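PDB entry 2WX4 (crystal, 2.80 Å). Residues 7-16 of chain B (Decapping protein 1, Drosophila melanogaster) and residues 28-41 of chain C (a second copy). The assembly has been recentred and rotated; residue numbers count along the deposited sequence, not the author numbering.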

ATOM      1  N   LEU B   7      -5.579 -15.619  13.006  1.00 75.88           N
ATOM      2  CA  LEU B   7      -4.314 -16.200  12.545  1.00 74.64           C
ATOM      3  C   LEU B   7      -3.142 -15.308  12.980  1.00 73.51           C
ATOM      4  O   LEU B   7      -2.290 -15.742  13.767  1.00 73.56           O
ATOM      5  CB  LEU B   7      -4.300 -16.458  11.025  1.00 74.74           C
ATOM      6  CG  LEU B   7      -5.355 -17.345  10.332  1.00 75.36           C
ATOM      7  CD1 LEU B   7      -4.848 -17.787   8.942  1.00 74.80           C
ATOM      8  CD2 LEU B   7      -5.811 -18.572  11.171  1.00 75.50           C
ATOM      9  N   LEU B   8      -3.142 -14.060  12.497  1.00 71.72           N
ATOM     10  CA  LEU B   8      -2.054 -13.093  12.722  1.00 69.91           C
ATOM     11  C   LEU B   8      -0.720 -13.467  12.059  1.00 68.25           C
ATOM     12  O   LEU B   8       0.218 -13.955  12.721  1.00 67.98           O
ATOM     13  CB  LEU B   8      -1.846 -12.819  14.214  1.00 70.16           C
ATOM     14  CG  LEU B   8      -2.585 -11.653  14.867  1.00 70.93           C
ATOM     15  CD1 LEU B   8      -4.037 -11.524  14.389  1.00 71.23           C
ATOM     16  CD2 LEU B   8      -2.504 -11.805  16.396  1.00 72.42           C
ATOM     17  N   LEU B   9      -0.637 -13.185  10.753  1.00 66.31           N
ATOM     18  CA  LEU B   9       0.560 -13.469   9.967  1.00 64.78           C
ATOM     19  C   LEU B   9       1.813 -12.778  10.490  1.00 63.59           C
ATOM     20  O   LEU B   9       1.727 -11.712  11.082  1.00 63.65           O
ATOM     21  CB  LEU B   9       0.333 -13.040   8.519  1.00 64.67           C
ATOM     22  CG  LEU B   9      -0.930 -13.539   7.814  1.00 64.93           C
ATOM     23  CD1 LEU B   9      -0.821 -13.247   6.329  1.00 64.76           C
ATOM     24  CD2 LEU B   9      -1.188 -15.032   8.045  1.00 64.44           C
ATOM     25  N   ASN B  10       2.976 -13.381  10.274  1.00 62.04           N
ATOM     26  CA  ASN B  10       4.216 -12.647  10.495  1.00 61.08           C
ATOM     27  C   ASN B  10       4.642 -11.907   9.227  1.00 60.15           C
ATOM     28  O   ASN B  10       4.042 -12.101   8.177  1.00 59.59           O
ATOM     29  CB  ASN B  10       5.327 -13.558  11.015  1.00 61.24           C
ATOM     30  CG  ASN B  10       5.748 -14.599  10.005  1.00 61.57           C
ATOM     31  OD1 ASN B  10       4.972 -15.487   9.662  1.00 61.19           O
ATOM     32  ND2 ASN B  10       6.986 -14.501   9.530  1.00 61.49           N
ATOM     33  N   SER B  11       5.683 -11.076   9.328  1.00 59.35           N
ATOM     34  CA  SER B  11       6.067 -10.166   8.233  1.00 58.72           C
ATOM     35  C   SER B  11       6.535 -10.873   6.965  1.00 58.04           C
ATOM     36  O   SER B  11       6.354 -10.363   5.862  1.00 58.12           O
ATOM     37  CB  SER B  11       7.090  -9.111   8.683  1.00 58.73           C
ATOM     38  OG  SER B  11       8.259  -9.708   9.196  1.00 59.04           O
ATOM     39  N   THR B  12       7.121 -12.049   7.122  1.00 57.12           N
ATOM     40  CA  THR B  12       7.329 -12.927   5.983  1.00 56.02           C
ATOM     41  C   THR B  12       5.991 -13.387   5.360  1.00 54.87           C
ATOM     42  O   THR B  12       5.788 -13.274   4.150  1.00 54.63           O
ATOM     43  CB  THR B  12       8.264 -14.093   6.359  1.00 56.19           C
ATOM     44  OG1 THR B  12       9.610 -13.710   6.044  1.00 56.50           O
ATOM     45  CG2 THR B  12       7.916 -15.384   5.603  1.00 56.37           C
ATOM     46  N   GLN B  13       5.072 -13.872   6.187  1.00 53.50           N
ATOM     47  CA  GLN B  13       3.794 -14.368   5.666  1.00 52.28           C
ATOM     48  C   GLN B  13       2.940 -13.253   5.062  1.00 50.90           C
ATOM     49  O   GLN B  13       2.279 -13.455   4.044  1.00 50.95           O
ATOM     50  CB  GLN B  13       3.016 -15.128   6.751  1.00 52.46           C
ATOM     51  CG  GLN B  13       3.795 -16.300   7.339  1.00 53.74           C
ATOM     52  CD  GLN B  13       3.053 -17.040   8.446  1.00 56.14           C
ATOM     53  OE1 GLN B  13       2.146 -16.502   9.098  1.00 57.25           O
ATOM     54  NE2 GLN B  13       3.452 -18.282   8.675  1.00 56.74           N
ATOM     55  N   PHE B  14       2.971 -12.084   5.706  1.00 49.18           N
ATOM     56  CA  PHE B  14       2.225 -10.894   5.294  1.00 46.74           C
ATOM     57  C   PHE B  14       2.678 -10.398   3.918  1.00 46.34           C
ATOM     58  O   PHE B  14       1.837 -10.100   3.075  1.00 46.00           O
ATOM     59  CB  PHE B  14       2.351  -9.797   6.376  1.00 46.00           C
ATOM     60  CG  PHE B  14       1.848  -8.434   5.957  1.00 42.24           C
ATOM     61  CD1 PHE B  14       0.489  -8.110   6.061  1.00 39.28           C
ATOM     62  CD2 PHE B  14       2.738  -7.465   5.487  1.00 36.41           C
ATOM     63  CE1 PHE B  14       0.022  -6.848   5.675  1.00 36.11           C
ATOM     64  CE2 PHE B  14       2.287  -6.220   5.102  1.00 34.70           C
ATOM     65  CZ  PHE B  14       0.925  -5.903   5.196  1.00 35.13           C
ATOM     66  N   VAL B  15       3.989 -10.321   3.684  1.00 45.72           N
ATOM     67  CA  VAL B  15       4.482  -9.849   2.388  1.00 45.42           C
ATOM     68  C   VAL B  15       3.943 -10.729   1.277  1.00 45.96           C
ATOM     69  O   VAL B  15       3.398 -10.224   0.304  1.00 46.45           O
ATOM     70  CB  VAL B  15       6.012  -9.743   2.327  1.00 45.00           C
ATOM     71  CG1 VAL B  15       6.481  -9.592   0.908  1.00 44.37           C
ATOM     72  CG2 VAL B  15       6.468  -8.561   3.130  1.00 44.73           C
ATOM     73  N   GLN B  16       4.052 -12.044   1.454  1.00 46.66           N
ATOM     74  CA  GLN B  16       3.549 -13.019   0.495  1.00 47.04           C
ATOM     75  C   GLN B  16       2.067 -12.841   0.254  1.00 46.27           C
ATOM     76  O   GLN B  16       1.625 -12.822  -0.892  1.00 46.66           O
ATOM     77  CB  GLN B  16       3.774 -14.433   0.997  1.00 47.92           C
ATOM     78  CG  GLN B  16       5.203 -14.951   0.922  1.00 51.94           C
ATOM     79  CD  GLN B  16       5.331 -16.322   1.607  1.00 56.56           C
ATOM     80  OE1 GLN B  16       4.321 -17.007   1.879  1.00 58.35           O
ATOM     81  NE2 GLN B  16       6.565 -16.721   1.914  1.00 56.70           N
TER
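Chain C (28-41) FANKLHKAYLNGCS

Two hydrogen bonds, both centred on Leu9(B), fix the helical stretch 28-41 of chain C, part of a longer helix, against the loop and first helical turns of chain B. In the shorter one, His33(C) NE2 donates to Leu9(B) O at 3.0 Å, with an N-H...O angle of 165°; the acceptor lies at the edge of the imidazole, near its plane, where an N-H points. In the other, Leu9(B) N donates to Tyr36(C) OH at 3.2 Å and 160°, again close to the plane of the ring. Leu9(B) is still in the extended loop (phi/psi -59/151), so its N-H and C=O are not used by the helix that follows, and side chains one turn apart on chain C take up both. The Tyr36(C) hydroxyl is also hydrogen-bonded elsewhere in the structure.

Asn10(B) is the N-cap residue, and the helix of chain B runs from Ser11(B) through Gln16(B) and beyond. Its first turn is closed by Phe14(B) N to Asn10(B) O, 2.7 Å. Residues 28-41 of chain C are helical throughout, with i to i+4 bonds such as His33(C) N to Ala29(C) O at 2.8 Å. The two helices cross almost at right angles, 95° between their N-to-C directions, with axes 10.0 Å apart at closest approach. Taken with the loop before it, however, chain B ascends as chain C descends: Leu8(B) CA is 7.1 Å from Leu37(C) CA, Ser11(B) CA 6.1 Å from His33(C) CA, and Val15(B) CA 7.0 Å from Ala29(C) CA.

At the start of the chain B helix, Ser11(B) N lies over one face of the imidazole, 3.3 Å from His33(C) CE1, while Ser11(B) CB is 3.5 Å from His33(C) ND1. The CA-to-CB bond of His33(C) points sideways; the t rotamer (chi1 -173°) and the length of the side chain bring its ring onto chain B.

Phe14(B) is the main apolar anchor, a knob seated among Ala29(C), Leu32(C), His33(C) and Tyr36(C). Its chi1 is t (169°), and its ring reaches the helix backbone: His33(C) CA stands over one face, 3.8 Å from the ring centroid, in a CH-pi contact, and Phe14(B) CZ comes within 3.5 Å of Leu32(C) O. Side-chain packing adds Phe14(B) CE1 to Tyr36(C) CB at 3.6 Å and Phe14(B) CE2 to Leu32(C) CB at 3.8 Å. The Phe14(B) and Tyr36(C) rings are nearly parallel, 24° between planes, but slid so far that they barely overlap.

Further contacts extend the interface in both directions. Val15(B) CG2 meets Ala29(C) CB at 4.0 Å, near the start of the chain C stretch. Toward its other end, Leu8(B), whose phi is positive (66°), sets CD1 3.9 Å from Cys40(C) SG and CG 4.3 Å from Leu37(C) CD2. The two stretches together bury 514 Å², both sides summed.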

ATOM      1  N   PHE C  28       9.389  -0.241   4.626  1.00 46.52           N
ATOM      2  CA  PHE C  28       8.096  -0.115   3.976  1.00 44.85           C
ATOM      3  C   PHE C  28       7.175  -1.253   4.347  1.00 44.22           C
ATOM      4  O   PHE C  28       6.014  -1.037   4.681  1.00 43.66           O
ATOM      5  CB  PHE C  28       8.294  -0.074   2.459  1.00 44.74           C
ATOM      6  CG  PHE C  28       7.052   0.258   1.686  1.00 43.36           C
ATOM      7  CD1 PHE C  28       6.431   1.487   1.835  1.00 41.28           C
ATOM      8  CD2 PHE C  28       6.507  -0.664   0.803  1.00 43.08           C
ATOM      9  CE1 PHE C  28       5.299   1.792   1.122  1.00 41.34           C
ATOM     10  CE2 PHE C  28       5.357  -0.365   0.082  1.00 42.25           C
ATOM     11  CZ  PHE C  28       4.754   0.862   0.244  1.00 41.92           C
ATOM     12  N   ALA C  29       7.718  -2.464   4.295  1.00 43.95           N
ATOM     13  CA  ALA C  29       6.953  -3.680   4.515  1.00 43.68           C
ATOM     14  C   ALA C  29       6.472  -3.763   5.962  1.00 43.91           C
ATOM     15  O   ALA C  29       5.316  -4.123   6.238  1.00 43.85           O
ATOM     16  CB  ALA C  29       7.783  -4.875   4.151  1.00 42.95           C
ATOM     17  N   ASN C  30       7.362  -3.391   6.878  1.00 44.18           N
ATOM     18  CA  ASN C  30       7.114  -3.515   8.309  1.00 44.52           C
ATOM     19  C   ASN C  30       6.031  -2.530   8.777  1.00 43.79           C
ATOM     20  O   ASN C  30       5.166  -2.866   9.600  1.00 43.29           O
ATOM     21  CB  ASN C  30       8.438  -3.343   9.083  1.00 45.18           C
ATOM     22  CG  ASN C  30       8.247  -3.354  10.599  1.00 47.83           C
ATOM     23  OD1 ASN C  30       8.606  -2.391  11.298  1.00 50.04           O
ATOM     24  ND2 ASN C  30       7.668  -4.440  11.126  1.00 49.91           N
ATOM     25  N   LYS C  31       6.090  -1.317   8.228  1.00 43.33           N
ATOM     26  CA  LYS C  31       5.059  -0.308   8.460  1.00 42.57           C
ATOM     27  C   LYS C  31       3.687  -0.788   8.010  1.00 41.71           C
ATOM     28  O   LYS C  31       2.706  -0.626   8.744  1.00 41.94           O
ATOM     29  CB  LYS C  31       5.435   1.025   7.836  1.00 42.50           C
ATOM     30  CG  LYS C  31       5.998   1.987   8.869  1.00 44.77           C
ATOM     31  CD  LYS C  31       6.685   3.213   8.252  1.00 48.55           C
ATOM     32  CE  LYS C  31       7.986   2.824   7.529  1.00 50.70           C
ATOM     33  NZ  LYS C  31       8.412   3.797   6.471  1.00 52.78           N
ATOM     34  N   LEU C  32       3.620  -1.409   6.834  1.00 40.56           N
ATOM     35  CA  LEU C  32       2.365  -1.984   6.356  1.00 39.35           C
ATOM     36  C   LEU C  32       1.927  -3.152   7.226  1.00 39.07           C
ATOM     37  O   LEU C  32       0.733  -3.326   7.488  1.00 38.60           O
ATOM     38  CB  LEU C  32       2.493  -2.443   4.905  1.00 39.32           C
ATOM     39  CG  LEU C  32       2.704  -1.393   3.819  1.00 37.55           C
ATOM     40  CD1 LEU C  32       2.870  -2.108   2.527  1.00 36.73           C
ATOM     41  CD2 LEU C  32       1.532  -0.475   3.747  1.00 36.30           C
ATOM     42  N   HIS C  33       2.903  -3.947   7.669  1.00 38.74           N
ATOM     43  CA  HIS C  33       2.642  -5.078   8.546  1.00 38.46           C
ATOM     44  C   HIS C  33       2.049  -4.647   9.883  1.00 38.75           C
ATOM     45  O   HIS C  33       1.006  -5.154  10.303  1.00 38.70           O
ATOM     46  CB  HIS C  33       3.914  -5.882   8.766  1.00 38.44           C
ATOM     47  CG  HIS C  33       3.690  -7.156   9.520  1.00 38.97           C
ATOM     48  ND1 HIS C  33       4.544  -7.599  10.506  1.00 38.27           N
ATOM     49  CD2 HIS C  33       2.683  -8.064   9.453  1.00 39.07           C
ATOM     50  CE1 HIS C  33       4.077  -8.730  11.005  1.00 39.37           C
ATOM     51  NE2 HIS C  33       2.955  -9.039  10.378  1.00 38.99           N
ATOM     52  N   LYS C  34       2.707  -3.695  10.538  1.00 39.05           N
ATOM     53  CA  LYS C  34       2.185  -3.115  11.764  1.00 39.70           C
ATOM     54  C   LYS C  34       0.799  -2.507  11.645  1.00 39.06           C
ATOM     55  O   LYS C  34       0.012  -2.598  12.587  1.00 39.23           O
ATOM     56  CB  LYS C  34       3.163  -2.120  12.357  1.00 40.28           C
ATOM     57  CG  LYS C  34       3.984  -2.764  13.455  1.00 44.68           C
ATOM     58  CD  LYS C  34       5.487  -2.659  13.163  1.00 51.73           C
ATOM     59  CE  LYS C  34       6.288  -3.708  13.956  1.00 54.21           C
ATOM     60  NZ  LYS C  34       7.739  -3.333  13.967  1.00 56.89           N
ATOM     61  N   ALA C  35       0.494  -1.898  10.497  1.00 38.64           N
ATOM     62  CA  ALA C  35      -0.858  -1.370  10.260  1.00 37.98           C
ATOM     63  C   ALA C  35      -1.851  -2.506  10.241  1.00 37.56           C
ATOM     64  O   ALA C  35      -2.984  -2.338  10.696  1.00 37.43           O
ATOM     65  CB  ALA C  35      -0.935  -0.590   8.975  1.00 38.03           C
ATOM     66  N   TYR C  36      -1.407  -3.655   9.719  1.00 36.98           N
ATOM     67  CA  TYR C  36      -2.200  -4.881   9.674  1.00 36.66           C
ATOM     68  C   TYR C  36      -2.525  -5.387  11.087  1.00 36.75           C
ATOM     69  O   TYR C  36      -3.702  -5.566  11.449  1.00 36.11           O
ATOM     70  CB  TYR C  36      -1.454  -5.942   8.863  1.00 36.61           C
ATOM     71  CG  TYR C  36      -1.867  -7.378   9.133  1.00 36.26           C
ATOM     72  CD1 TYR C  36      -3.174  -7.813   8.879  1.00 34.80           C
ATOM     73  CD2 TYR C  36      -0.942  -8.314   9.616  1.00 35.77           C
ATOM     74  CE1 TYR C  36      -3.551  -9.120   9.117  1.00 34.11           C
ATOM     75  CE2 TYR C  36      -1.320  -9.641   9.850  1.00 35.16           C
ATOM     76  CZ  TYR C  36      -2.627 -10.025   9.600  1.00 34.70           C
ATOM     77  OH  TYR C  36      -3.025 -11.319   9.840  1.00 36.45           O
ATOM     78  N   LEU C  37      -1.481  -5.594  11.887  1.00 36.84           N
ATOM     79  CA  LEU C  37      -1.654  -6.034  13.274  1.00 37.07           C
ATOM     80  C   LEU C  37      -2.620  -5.111  14.015  1.00 37.25           C
ATOM     81  O   LEU C  37      -3.672  -5.565  14.497  1.00 36.83           O
ATOM     82  CB  LEU C  37      -0.305  -6.138  13.993  1.00 36.83           C
ATOM     83  CG  LEU C  37       0.657  -7.162  13.360  1.00 37.00           C
ATOM     84  CD1 LEU C  37       2.072  -7.061  13.917  1.00 36.61           C
ATOM     85  CD2 LEU C  37       0.131  -8.595  13.439  1.00 35.95           C
ATOM     86  N   ASN C  38      -2.285  -3.820  14.053  1.00 37.47           N
ATOM     87  CA  ASN C  38      -3.145  -2.815  14.676  1.00 38.16           C
ATOM     88  C   ASN C  38      -4.600  -2.918  14.241  1.00 39.11           C
ATOM     89  O   ASN C  38      -5.500  -2.999  15.075  1.00 38.83           O
ATOM     90  CB  ASN C  38      -2.631  -1.406  14.403  1.00 37.69           C
ATOM     91  CG  ASN C  38      -1.259  -1.147  15.009  1.00 37.03           C
ATOM     92  OD1 ASN C  38      -0.829  -1.774  15.995  1.00 35.98           O
ATOM     93  ND2 ASN C  38      -0.557  -0.205  14.418  1.00 35.87           N
ATOM     94  N   GLY C  39      -4.814  -2.939  12.931  1.00 40.34           N
ATOM     95  CA  GLY C  39      -6.130  -3.182  12.374  1.00 42.61           C
ATOM     96  C   GLY C  39      -6.783  -4.395  12.997  1.00 44.26           C
ATOM     97  O   GLY C  39      -7.909  -4.310  13.498  1.00 43.93           O
ATOM     98  N   CYS C  40      -6.067  -5.520  12.980  1.00 46.24           N
ATOM     99  CA  CYS C  40      -6.568  -6.762  13.575  1.00 48.40           C
ATOM    100  C   CYS C  40      -7.051  -6.531  14.998  1.00 49.83           C
ATOM    101  O   CYS C  40      -8.257  -6.570  15.262  1.00 50.52           O
ATOM    102  CB  CYS C  40      -5.503  -7.852  13.560  1.00 48.24           C
ATOM    103  SG  CYS C  40      -5.458  -8.771  12.019  1.00 49.61           S
ATOM    104  N   SER C  41      -6.111  -6.256  15.903  1.00 51.21           N
ATOM    105  CA  SER C  41      -6.445  -6.027  17.307  1.00 52.49           C
ATOM    106  C   SER C  41      -7.475  -4.909  17.555  1.00 53.28           C
ATOM    107  O   SER C  41      -8.249  -4.994  18.501  1.00 53.68           O
ATOM    108  CB  SER C  41      -5.181  -5.815  18.140  1.00 52.23           C
ATOM    109  OG  SER C  41      -4.292  -4.944  17.483  1.00 52.90           O
TER